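Local coordinates for protein ATP-dependent CLP protease, putative (Plasmodium falciparum, PDB 2F6I) that probably hydrolyses proteins to small peptides in an ATP-dependent manner, this chain being the catalytic domain of a ClpP serine protease, at residues V32-F35 and F36-R40; T151-I154 and L155-K159. One frame throughout, in Å; residues are numbered along the deposited sequence.

Contact 1: V32-F35 and F36-R40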
# COMPACT_ATOMS: atom_id res chain seq x y z
N VAL C 32 12.50 34.29 12.51
CA VAL C 32 13.59 34.17 13.45
C VAL C 32 14.87 33.89 12.68
O VAL C 32 15.92 34.49 12.96
CB VAL C 32 13.34 33.04 14.47
CG1 VAL C 32 14.58 32.78 15.30
CG2 VAL C 32 12.18 33.42 15.38
N LYS C 33 14.79 33.00 11.70
CA LYS C 33 15.96 32.67 10.89
C LYS C 33 16.36 33.86 10.04
O LYS C 33 17.54 34.12 9.83
CB LYS C 33 15.66 31.47 9.98
CG LYS C 33 15.52 30.16 10.73
CD LYS C 33 16.77 29.87 11.54
CE LYS C 33 16.66 28.53 12.25
NZ LYS C 33 16.45 27.43 11.28
N LEU C 34 15.36 34.59 9.56
CA LEU C 34 15.59 35.77 8.74
C LEU C 34 16.31 36.84 9.57
O LEU C 34 17.21 37.52 9.07
CB LEU C 34 14.27 36.34 8.22
CG LEU C 34 14.38 37.56 7.31
CD1 LEU C 34 15.16 37.20 6.06
CD2 LEU C 34 12.98 38.06 6.95
N PHE C 35 15.91 36.97 10.82
CA PHE C 35 16.51 37.95 11.72
C PHE C 35 17.98 37.63 11.95
O PHE C 35 18.80 38.53 12.10
CB PHE C 35 15.75 37.99 13.04
CG PHE C 35 16.50 38.69 14.15
CD1 PHE C 35 17.41 38.00 14.94
CD2 PHE C 35 16.30 40.05 14.39
CE1 PHE C 35 18.11 38.64 15.96
CE2 PHE C 35 16.99 40.70 15.41
CZ PHE C 35 17.90 40.00 16.19
N PHE C 36 18.32 36.34 11.99
CA PHE C 36 19.70 35.95 12.19
C PHE C 36 20.47 36.07 10.89
O PHE C 36 21.65 36.44 10.88
CB PHE C 36 19.80 34.52 12.72
CG PHE C 36 19.54 34.40 14.19
CD1 PHE C 36 18.39 33.79 14.67
CD2 PHE C 36 20.45 34.94 15.11
CE1 PHE C 36 18.15 33.71 16.04
CE2 PHE C 36 20.21 34.86 16.47
CZ PHE C 36 19.06 34.25 16.94
N PHE C 37 19.80 35.77 9.79
CA PHE C 37 20.43 35.86 8.48
C PHE C 37 20.88 37.30 8.22
O PHE C 37 21.98 37.52 7.72
CB PHE C 37 19.45 35.43 7.39
CG PHE C 37 20.06 35.38 6.02
CD1 PHE C 37 19.49 36.08 4.96
CD2 PHE C 37 21.20 34.62 5.78
CE1 PHE C 37 20.05 36.02 3.68
CE2 PHE C 37 21.77 34.55 4.51
CZ PHE C 37 21.19 35.26 3.46
N LYS C 38 20.04 38.26 8.57
CA LYS C 38 20.37 39.67 8.37
C LYS C 38 21.54 40.09 9.26
O LYS C 38 22.12 41.15 9.07
CB LYS C 38 19.15 40.55 8.65
CG LYS C 38 18.02 40.39 7.62
CD LYS C 38 16.81 41.26 7.97
CE LYS C 38 15.68 41.06 6.96
NZ LYS C 38 14.44 41.83 7.31
N LYS C 39 21.88 39.24 10.23
CA LYS C 39 22.99 39.51 11.13
C LYS C 39 24.20 38.65 10.78
O LYS C 39 25.10 38.47 11.60
CB LYS C 39 22.60 39.26 12.59
CG LYS C 39 21.77 40.35 13.22
CD LYS C 39 21.69 40.14 14.72
CE LYS C 39 21.17 41.37 15.44
NZ LYS C 39 21.38 41.27 16.92
N ARG C 40 24.20 38.11 9.57
CA ARG C 40 25.29 37.28 9.09
C ARG C 40 25.38 35.94 9.82
O ARG C 40 26.44 35.33 9.89
CB ARG C 40 26.63 38.01 9.24
CG ARG C 40 26.68 39.34 8.53
CD ARG C 40 27.96 39.44 7.73
NE ARG C 40 27.66 39.82 6.36
CZ ARG C 40 28.40 39.49 5.31
NH1 ARG C 40 29.50 38.77 5.47
NH2 ARG C 40 28.05 39.89 4.10
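F35 and F36 meet edge to face, although they are neighbours in the chain. F35 CD1 sits over the centre of the F36 ring, 4.2 Å above its plane, and the two rings stand nearly upright on one another at 82°. Different first torsions make this possible: F35 puts CG anti to its own N (chi1 165°), whereas F36 swings CG back beside its N (chi1 -80°), along the helix toward V32. There V32 CG1 lies alongside F36 CE1 at 3.8 Å, both side chains pointing the same way.

Two lysines one turn on lay their aliphatic parts against the preceding residues. K38, fully extended beyond CG, brings CE to 3.7 Å from L34 CG, and K39 runs across the end of the F35 ring with CE 3.6 Å from CZ. The ammonium group of K39 goes on to N65 of the second subunit, whose Y62 also meets F35 edge to face.

The last helical turn is held by F37 N to K33 O (2.8 Å) and K38 N to L34 O (3.0 Å). A Schellman motif then ends it: R40, at positive phi, donates its N-H to F37 O, and I41 N bonds to F36 O. The chain thereby turns into strand 41-44, one of the two outermost strands of this chain's parallel sheet, while F37 packs on Q59 and L63 of helix 50-66.

Contact 2: T151-I154 and L155-K159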
# COMPACT_ATOMS: atom_id res chain seq x y z
N THR C 151 30.85 2.69 -7.49
CA THR C 151 31.85 2.31 -6.50
C THR C 151 33.12 3.15 -6.50
O THR C 151 33.46 3.77 -5.50
CB THR C 151 32.24 0.83 -6.66
OG1 THR C 151 31.06 0.02 -6.67
CG2 THR C 151 33.14 0.39 -5.50
N LYS C 152 33.85 3.16 -7.62
CA LYS C 152 35.09 3.92 -7.70
C LYS C 152 34.97 5.40 -7.34
O LYS C 152 35.88 5.97 -6.75
CB LYS C 152 35.72 3.78 -9.09
CG LYS C 152 36.44 2.46 -9.30
CD LYS C 152 37.34 2.51 -10.52
CE LYS C 152 38.21 1.27 -10.63
NZ LYS C 152 39.14 1.32 -11.80
N GLU C 153 33.84 6.01 -7.68
CA GLU C 153 33.65 7.42 -7.38
C GLU C 153 33.41 7.64 -5.88
O GLU C 153 33.90 8.61 -5.31
CB GLU C 153 32.48 8.00 -8.18
CG GLU C 153 32.26 9.49 -7.95
CD GLU C 153 33.38 10.35 -8.53
OE1 GLU C 153 34.48 9.82 -8.78
OE2 GLU C 153 33.16 11.57 -8.71
N ILE C 154 32.66 6.74 -5.25
CA ILE C 154 32.39 6.87 -3.82
C ILE C 154 33.71 6.85 -3.05
O ILE C 154 33.92 7.65 -2.14
CB ILE C 154 31.50 5.72 -3.30
CG1 ILE C 154 30.11 5.82 -3.92
CG2 ILE C 154 31.40 5.79 -1.77
CD1 ILE C 154 29.14 4.76 -3.44
N LEU C 155 34.60 5.93 -3.43
CA LEU C 155 35.90 5.82 -2.78
C LEU C 155 36.73 7.08 -3.01
O LEU C 155 37.39 7.57 -2.10
CB LEU C 155 36.67 4.60 -3.31
CG LEU C 155 36.22 3.23 -2.81
CD1 LEU C 155 36.97 2.14 -3.56
CD2 LEU C 155 36.47 3.12 -1.31
N TYR C 156 36.68 7.59 -4.23
CA TYR C 156 37.42 8.79 -4.59
C TYR C 156 37.00 10.00 -3.76
O TYR C 156 37.84 10.78 -3.31
CB TYR C 156 37.25 9.09 -6.08
CG TYR C 156 37.74 10.46 -6.50
CD1 TYR C 156 36.93 11.59 -6.35
CD2 TYR C 156 39.03 10.63 -7.02
CE1 TYR C 156 37.39 12.85 -6.71
CE2 TYR C 156 39.49 11.90 -7.38
CZ TYR C 156 38.67 13.00 -7.22
OH TYR C 156 39.12 14.25 -7.57
N LEU C 157 35.69 10.16 -3.57
CA LEU C 157 35.17 11.29 -2.80
C LEU C 157 35.51 11.20 -1.32
O LEU C 157 35.66 12.23 -0.66
CB LEU C 157 33.65 11.40 -2.99
CG LEU C 157 33.20 11.71 -4.42
CD1 LEU C 157 31.68 11.83 -4.46
CD2 LEU C 157 33.85 13.01 -4.89
N LYS C 158 35.63 9.99 -0.80
CA LYS C 158 35.97 9.80 0.61
C LYS C 158 37.45 10.09 0.83
O LYS C 158 37.82 10.80 1.76
CB LYS C 158 35.64 8.38 1.07
CG LYS C 158 34.16 8.06 1.06
CD LYS C 158 33.70 7.52 2.41
CE LYS C 158 33.80 8.57 3.51
NZ LYS C 158 33.27 8.08 4.81
N LYS C 159 38.30 9.54 -0.04
CA LYS C 159 39.73 9.75 0.07
C LYS C 159 40.00 11.25 0.01
O LYS C 159 40.83 11.78 0.75
CB LYS C 159 40.46 9.04 -1.06
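E153 O takes the N-H of L157 at 2.9 Å, the shortest of the four main-chain bonds that join T151-I154 to L155-K159. This is the first part of helix 151-169, the long helix that in ClpP proteases forms the handle between the two stacked rings. The N-H points at its acceptor fairly straight, at 158°. Two residues earlier, L155 N reaches T151 O at 3.2 Å, approaching almost in line with the carbonyl; Y156 N to K152 O and K158 N to I154 O complete the i+4 to i pattern.

On one side of the helix E153 and Y156 run side by side in the same direction, and the carboxylate and the ring are only 5° from parallel. E153 gets there by setting CG anti to its N and then bending at chi2 (69°), which brings OE1 to 3.9 Å from Y156 CD1. R130 of the third subunit meets both side chains, through a salt bridge from its NE to E153 OE2 and a cation-pi contact with the Y156 ring. That pairing would be expected to favour the charged carboxylate.

Elsewhere around the helix, T151 OG1 is hydrogen-bonded to K158 NZ of the fourth subunit. L157, which rests on I82, N83 and L86 of helix 82-94, also borders the E153-Y156 pair. It crosses E153 at an angle, with CD2 4.1 Å from OE2, and that same CD2 lies in the plane of the Y156 ring, at its edge.

In the fold
Contacts 1 and 2 lie on opposite sides of the chain's centre, with their own centres 36 Å apart and nearest atoms about 26 Å apart, so they do not touch. What they share is the third subunit, which meets both. Contact 1 also packs on the second subunit, and contact 2 on the fourth, so this one chain meets three other copies of the 14-chain assembly through one helix end with its turn and one piece of helix. They differ in distance from the predicted active site: the side chain of K158 in contact 2 is about 6 Å from that of H134, the predicted active-site histidine, whereas contact 1 is remote from it.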